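Local atomic coordinates of putative metal resistance protein (Proteus mirabilis, PDB entry 6C29), a protein that primes the disulfide isomerase ScsC through this N-terminal periplasmic, tandem immunoglobulin-fold domain of ScsB, and as a whole probably acts as a protein-disulfide reductase. Residues W60-S65 with D103-V108; V64-W69 with E96-D101. All coordinates share one frame; numbering follows the deposited sequence.

Contact 1. Residues W60-S65 with D103-V108; sequences WTQSVS and DNLNGV
At the edge of the three-stranded antiparallel sheet of the first immunoglobulin-fold unit, the end of strand 57-60 meets strand 104-114, with Trp-60 and Gly-107 as an antiparallel non-hydrogen-bonded pair. Their CA atoms come within 3.9 Å of each other, and the indole settles against the glycine, its CE3 3.5 Å from Gly-107 CA. Asn-106 O lies in the indole plane at the ring edge beside CE3 and accepts the N-H of Thr-61 (2.9 Å). Over one face of the six-membered ring sits Leu-105, whose CD2 is 4.2 Å from the ring centroid in a CH-pi contact displaced toward the rim; CG of the leucine touches CZ3.

Beyond Thr-61 the chain leaves the sheet, and the side chain of Gln-62 takes over the pairing with the strand. Bent at chi2 (72°), it brings its amide to Asn-106 and grips that residue twice. Asn-106 N donates to Gln-62 OE1 over 2.8 Å in a nearly straight bond, approaching from outside the carbonyl plane. Gln-62 NE2 gives a hydrogen to Asn-106 OD1, also 2.8 Å away, in the carbonyl plane and on a lone pair. With both ends of one amide engaged, the rotation of the glutamine is fixed, although the two amide planes stand 37° apart. Asn-126 on strand 118-128 accepts a hydrogen bond from Asn-106 ND2, linking the asparagine to the strand beyond, while Ile-32 and Leu-97 from the other sheet of the sandwich pack on Trp-60 and Leu-105.

Contact 2. Residues V64-W69 with E96-D101; sequences VSDMIW and ELKSVD
Leu-97 fills the packed side of this contact: its CD1 meets Val-64 CG1 at 3.9 Å, while CD2 lies mainly against Met-67, a selenomethionine. Leu-97 CD2 is 3.6 Å from Met-67 CB, the two side chains running side by side in the same direction. In the conformer described, CG of Met-67 stands anti to its backbone N (chi1 159°), which puts it 3.9 Å from the same Leu-97 CD2. Val-30 packs on Val-100 further along.

The backbones pair here as the short edge strand 68-69 joins strand 90-97 in the four-stranded antiparallel sheet of the immunoglobulin fold. Ile-68 N to Glu-96 O (2.8 Å) and Glu-96 N to Ile-68 O (2.9 Å) make a hydrogen-bonded antiparallel pair, and in one of its two conformers Glu-96 OE2 bonds to His-70 NE2. Toward Ser-65 the contact slackens on an exposed, poorly ordered surface. Ser-65 N makes only a weak bond to Lys-98 O, and the hydroxyls of Ser-65 and Ser-99 are weakly bonded, OG to OG 3.4 Å. Asp-66, centre of an inverse gamma turn, is poorly ordered; its OD1 lies 5.4 Å from Lys-98 NZ, at most a weak long-range attraction.

Contacts 1 and 2 start from one continuous run of chain, which leaves the three-stranded sheet at Trp-60 and enters the four-stranded sheet at Ile-68, so that 60-69 passes from one sheet of the sandwich to the other. Their centres are about 9 Å apart and they share Val-64 and Ser-65; Val-64 CG1 also comes within 4.4 Å of Leu-105 CD1. Between the sheets the two contacts meet in one packed cluster, with the indole edge at Trp-60 NE1 3.8 Å from Leu-97 CD2 and, in one conformer of Met-67, 3.5 Å from its SE, while Leu-105 CD2 packs 3.6 Å from Leu-97 CD1. Strands 90-97 and 104-114, consecutive in the chain, supply the two leucines.

Contact 1. Residues W60-S65 with D103-V108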
loop_
_atom_site.group_PDB
_atom_site.type_symbol
_atom_site.label_atom_id
_atom_site.label_comp_id
_atom_site.label_asym_id
_atom_site.label_seq_id
_atom_site.Cartn_x
_atom_site.Cartn_y
_atom_site.Cartn_z
ATOM N N TRP A 60 -0.626 -3.185 -17.840
ATOM C CA TRP A 60 -0.549 -4.411 -18.627
ATOM C C TRP A 60 -0.925 -4.112 -20.070
ATOM O O TRP A 60 -1.815 -3.306 -20.331
ATOM C CB TRP A 60 -1.488 -5.477 -18.066
ATOM C CG TRP A 60 -1.252 -5.801 -16.625
ATOM C CD1 TRP A 60 -1.991 -5.383 -15.573
ATOM C CD2 TRP A 60 -0.197 -6.611 -16.080
ATOM N NE1 TRP A 60 -1.473 -5.872 -14.406
ATOM C CE2 TRP A 60 -0.373 -6.631 -14.686
ATOM C CE3 TRP A 60 0.870 -7.315 -16.634
ATOM C CZ2 TRP A 60 0.479 -7.330 -13.836
ATOM C CZ3 TRP A 60 1.721 -8.012 -15.782
ATOM C CH2 TRP A 60 1.520 -8.007 -14.405
ATOM N N THR A 61 -0.218 -4.758 -20.988
ATOM C CA THR A 61 -0.523 -4.699 -22.413
ATOM C C THR A 61 -1.853 -5.393 -22.713
ATOM O O THR A 61 -2.637 -4.923 -23.529
ATOM C CB THR A 61 0.582 -5.356 -23.232
ATOM O OG1 THR A 61 1.809 -4.650 -23.023
ATOM C CG2 THR A 61 0.223 -5.374 -24.718
ATOM N N GLN A 62 -2.058 -6.558 -22.109
ATOM C CA GLN A 62 -3.277 -7.328 -22.292
ATOM C C GLN A 62 -4.443 -6.621 -21.625
ATOM O O GLN A 62 -4.258 -5.908 -20.639
ATOM C CB GLN A 62 -3.139 -8.728 -21.685
ATOM C CG GLN A 62 -2.210 -9.709 -22.417
ATOM C CD GLN A 62 -0.727 -9.386 -22.278
ATOM O OE1 GLN A 62 -0.311 -8.743 -21.327
ATOM N NE2 GLN A 62 0.075 -9.840 -23.242
ATOM N N SER A 63 -5.651 -6.833 -22.131
ATOM C CA SER A 63 -6.817 -6.386 -21.395
ATOM C C SER A 63 -6.997 -7.359 -20.255
ATOM O O SER A 63 -6.997 -8.578 -20.446
ATOM C CB SER A 63 -8.054 -6.311 -22.281
ATOM O OG SER A 63 -7.839 -5.368 -23.316
ATOM N N VAL A 64 -7.102 -6.806 -19.057
ATOM C CA VAL A 64 -7.342 -7.583 -17.861
ATOM C C VAL A 64 -8.556 -6.930 -17.264
ATOM O O VAL A 64 -8.872 -5.795 -17.624
ATOM C CB VAL A 64 -6.132 -7.577 -16.880
ATOM C CG1 VAL A 64 -4.888 -8.097 -17.582
ATOM C CG2 VAL A 64 -5.884 -6.181 -16.323
ATOM N N SER A 65 -9.220 -7.597 -16.338
ATOM C CA SER A 65 -10.451 -7.042 -15.827
ATOM C C SER A 65 -10.286 -6.625 -14.374
ATOM O O SER A 65 -9.636 -5.618 -14.094
ATOM C CB SER A 65 -11.587 -8.063 -15.999
ATOM O OG SER A 65 -11.326 -9.253 -15.276
ATOM N N ASP A 103 -1.931 -16.652 -22.930
ATOM C CA ASP A 103 -1.015 -17.482 -22.157
ATOM C C ASP A 103 0.199 -16.626 -21.778
ATOM O O ASP A 103 1.084 -17.077 -21.066
ATOM C CB ASP A 103 -0.590 -18.723 -22.948
ATOM C CG ASP A 103 -1.761 -19.681 -23.223
ATOM O OD1 ASP A 103 -2.648 -19.812 -22.351
ATOM O OD2 ASP A 103 -1.782 -20.318 -24.299
ATOM N N ASN A 104 0.243 -15.408 -22.302
ATOM C CA ASN A 104 1.302 -14.472 -22.001
ATOM C C ASN A 104 0.766 -13.237 -21.309
ATOM O O ASN A 104 -0.320 -12.731 -21.621
ATOM C CB ASN A 104 2.015 -14.096 -23.292
ATOM C CG ASN A 104 2.668 -15.292 -23.944
ATOM O OD1 ASN A 104 3.759 -15.706 -23.558
ATOM N ND2 ASN A 104 1.981 -15.872 -24.926
ATOM N N LEU A 105 1.534 -12.757 -20.355
ATOM C CA LEU A 105 1.182 -11.555 -19.655
ATOM C C LEU A 105 2.388 -10.643 -19.706
ATOM O O LEU A 105 3.478 -11.009 -19.277
ATOM C CB LEU A 105 0.744 -11.894 -18.236
ATOM C CG LEU A 105 0.131 -10.778 -17.409
ATOM C CD1 LEU A 105 -1.066 -10.170 -18.071
ATOM C CD2 LEU A 105 -0.248 -11.368 -16.081
ATOM N N ASN A 106 2.182 -9.472 -20.287
ATOM C CA ASN A 106 3.216 -8.485 -20.448
ATOM C C ASN A 106 2.755 -7.222 -19.819
ATOM O O ASN A 106 1.618 -6.808 -20.040
ATOM C CB ASN A 106 3.534 -8.253 -21.922
ATOM C CG ASN A 106 3.768 -9.538 -22.656
ATOM O OD1 ASN A 106 2.869 -10.086 -23.300
ATOM N ND2 ASN A 106 4.968 -10.066 -22.513
ATOM N N GLY A 107 3.609 -6.626 -19.009
ATOM C CA GLY A 107 3.252 -5.365 -18.385
ATOM C C GLY A 107 4.470 -4.490 -18.173
ATOM O O GLY A 107 5.608 -4.919 -18.308
ATOM N N VAL A 108 4.218 -3.227 -17.865
ATOM C CA VAL A 108 5.273 -2.307 -17.495
ATOM C C VAL A 108 4.993 -1.792 -16.094
ATOM O O VAL A 108 3.960 -1.172 -15.834
ATOM C CB VAL A 108 5.367 -1.143 -18.462
ATOM C CG1 VAL A 108 6.407 -0.144 -17.968
ATOM C CG2 VAL A 108 5.701 -1.660 -19.862
#

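Contact 2. Residues V64-W69 with E96-D101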
loop_
_atom_site.group_PDB
_atom_site.type_symbol
_atom_site.label_atom_id
_atom_site.label_comp_id
_atom_site.label_asym_id
_atom_site.label_seq_id
_atom_site.Cartn_x
_atom_site.Cartn_y
_atom_site.Cartn_z
ATOM N N VAL A 64 -7.102 -6.806 -19.057
ATOM C CA VAL A 64 -7.342 -7.583 -17.861
ATOM C C VAL A 64 -8.556 -6.930 -17.264
ATOM O O VAL A 64 -8.872 -5.795 -17.624
ATOM C CB VAL A 64 -6.132 -7.577 -16.880
ATOM C CG1 VAL A 64 -4.888 -8.097 -17.582
ATOM C CG2 VAL A 64 -5.884 -6.181 -16.323
ATOM N N SER A 65 -9.220 -7.597 -16.338
ATOM C CA SER A 65 -10.451 -7.042 -15.827
ATOM C C SER A 65 -10.286 -6.625 -14.374
ATOM O O SER A 65 -9.636 -5.618 -14.094
ATOM C CB SER A 65 -11.587 -8.063 -15.999
ATOM O OG SER A 65 -11.326 -9.253 -15.276
ATOM N N ASP A 66 -10.846 -7.389 -13.450
ATOM C CA ASP A 66 -10.761 -7.030 -12.045
ATOM C C ASP A 66 -9.363 -7.187 -11.445
ATOM O O ASP A 66 -9.136 -8.138 -10.687
ATOM C CB ASP A 66 -11.758 -7.866 -11.239
ATOM C CG ASP A 66 -13.184 -7.706 -11.731
ATOM O OD1 ASP A 66 -13.583 -8.466 -12.636
ATOM O OD2 ASP A 66 -13.902 -6.821 -11.218
HETATM N N MSE A 67 -8.429 -6.284 -11.756
HETATM C CA MSE A 67 -7.117 -6.328 -11.097
HETATM C C MSE A 67 -7.289 -5.916 -9.644
HETATM O O MSE A 67 -7.923 -4.902 -9.349
HETATM C CB MSE A 67 -6.061 -5.416 -11.750
HETATM C CG MSE A 67 -4.881 -5.057 -10.768
HETATM SE SE MSE A 67 -3.055 -4.833 -11.488
HETATM C CE MSE A 67 -3.010 -2.893 -11.660
ATOM N N ILE A 68 -6.743 -6.734 -8.752
ATOM C CA ILE A 68 -6.637 -6.414 -7.331
ATOM C C ILE A 68 -5.154 -6.338 -6.980
ATOM O O ILE A 68 -4.408 -7.288 -7.185
ATOM C CB ILE A 68 -7.308 -7.466 -6.422
ATOM C CG1 ILE A 68 -8.792 -7.615 -6.757
ATOM C CG2 ILE A 68 -7.136 -7.078 -4.958
ATOM C CD1 ILE A 68 -9.428 -8.873 -6.164
ATOM N N TRP A 69 -4.731 -5.181 -6.479
ATOM C CA TRP A 69 -3.370 -4.976 -5.985
ATOM C C TRP A 69 -3.457 -4.929 -4.460
ATOM O O TRP A 69 -4.088 -4.038 -3.879
ATOM C CB TRP A 69 -2.778 -3.685 -6.532
ATOM C CG TRP A 69 -1.371 -3.362 -6.158
ATOM C CD1 TRP A 69 -0.893 -3.152 -4.889
ATOM C CD2 TRP A 69 -0.268 -3.159 -7.042
ATOM N NE1 TRP A 69 0.446 -2.841 -4.941
ATOM C CE2 TRP A 69 0.860 -2.853 -6.253
ATOM C CE3 TRP A 69 -0.117 -3.228 -8.435
ATOM C CZ2 TRP A 69 2.105 -2.584 -6.795
ATOM C CZ3 TRP A 69 1.114 -2.974 -8.972
ATOM C CH2 TRP A 69 2.221 -2.663 -8.155
ATOM N N GLU A 96 -3.801 -9.909 -8.154
ATOM C CA GLU A 96 -4.691 -10.884 -8.770
ATOM C C GLU A 96 -5.344 -10.249 -9.984
ATOM O O GLU A 96 -5.748 -9.093 -9.933
ATOM C CB GLU A 96 -5.748 -11.366 -7.777
ATOM C CG GLU A 96 -5.175 -12.226 -6.647
ATOM C CD GLU A 96 -6.211 -12.667 -5.614
ATOM O OE1 GLU A 96 -6.863 -13.714 -5.831
ATOM O OE2 GLU A 96 -6.372 -11.976 -4.577
ATOM N N LEU A 97 -5.454 -11.037 -11.057
ATOM C CA LEU A 97 -6.056 -10.616 -12.323
ATOM C C LEU A 97 -7.065 -11.674 -12.746
ATOM O O LEU A 97 -6.869 -12.857 -12.483
ATOM C CB LEU A 97 -5.040 -10.468 -13.471
ATOM C CG LEU A 97 -3.816 -9.594 -13.322
ATOM C CD1 LEU A 97 -3.027 -9.693 -14.600
ATOM C CD2 LEU A 97 -4.186 -8.155 -13.054
ATOM N N LYS A 98 -8.168 -11.221 -13.326
ATOM C CA LYS A 98 -9.174 -12.113 -13.928
ATOM C C LYS A 98 -9.291 -11.892 -15.433
ATOM O O LYS A 98 -8.855 -10.869 -15.961
ATOM C CB LYS A 98 -10.527 -11.951 -13.243
ATOM C CG LYS A 98 -10.533 -12.460 -11.814
ATOM C CD LYS A 98 -11.901 -12.328 -11.206
ATOM C CE LYS A 98 -11.926 -12.840 -9.778
ATOM N NZ LYS A 98 -13.243 -12.535 -9.168
ATOM N N SER A 99 -9.791 -12.911 -16.121
ATOM C CA SER A 99 -10.056 -12.834 -17.555
ATOM C C SER A 99 -8.833 -12.470 -18.372
ATOM O O SER A 99 -8.887 -11.587 -19.242
ATOM C CB SER A 99 -11.151 -11.794 -17.821
ATOM O OG SER A 99 -12.283 -12.029 -17.009
ATOM N N VAL A 100 -7.734 -13.168 -18.111
ATOM C CA VAL A 100 -6.581 -13.079 -18.977
ATOM C C VAL A 100 -6.813 -14.083 -20.086
ATOM O O VAL A 100 -6.844 -15.282 -19.825
ATOM C CB VAL A 100 -5.273 -13.384 -18.235
ATOM C CG1 VAL A 100 -4.075 -13.394 -19.183
ATOM C CG2 VAL A 100 -5.064 -12.375 -17.113
ATOM N N ASP A 101 -7.032 -13.606 -21.306
ATOM C CA ASP A 101 -7.363 -14.514 -22.403
ATOM C C ASP A 101 -6.116 -15.139 -23.046
ATOM O O ASP A 101 -6.204 -16.049 -23.874
ATOM C CB ASP A 101 -8.232 -13.820 -23.450
ATOM C CG ASP A 101 -7.609 -12.571 -24.008
ATOM O OD1 ASP A 101 -6.378 -12.553 -24.237
ATOM O OD2 ASP A 101 -8.383 -11.611 -24.224
#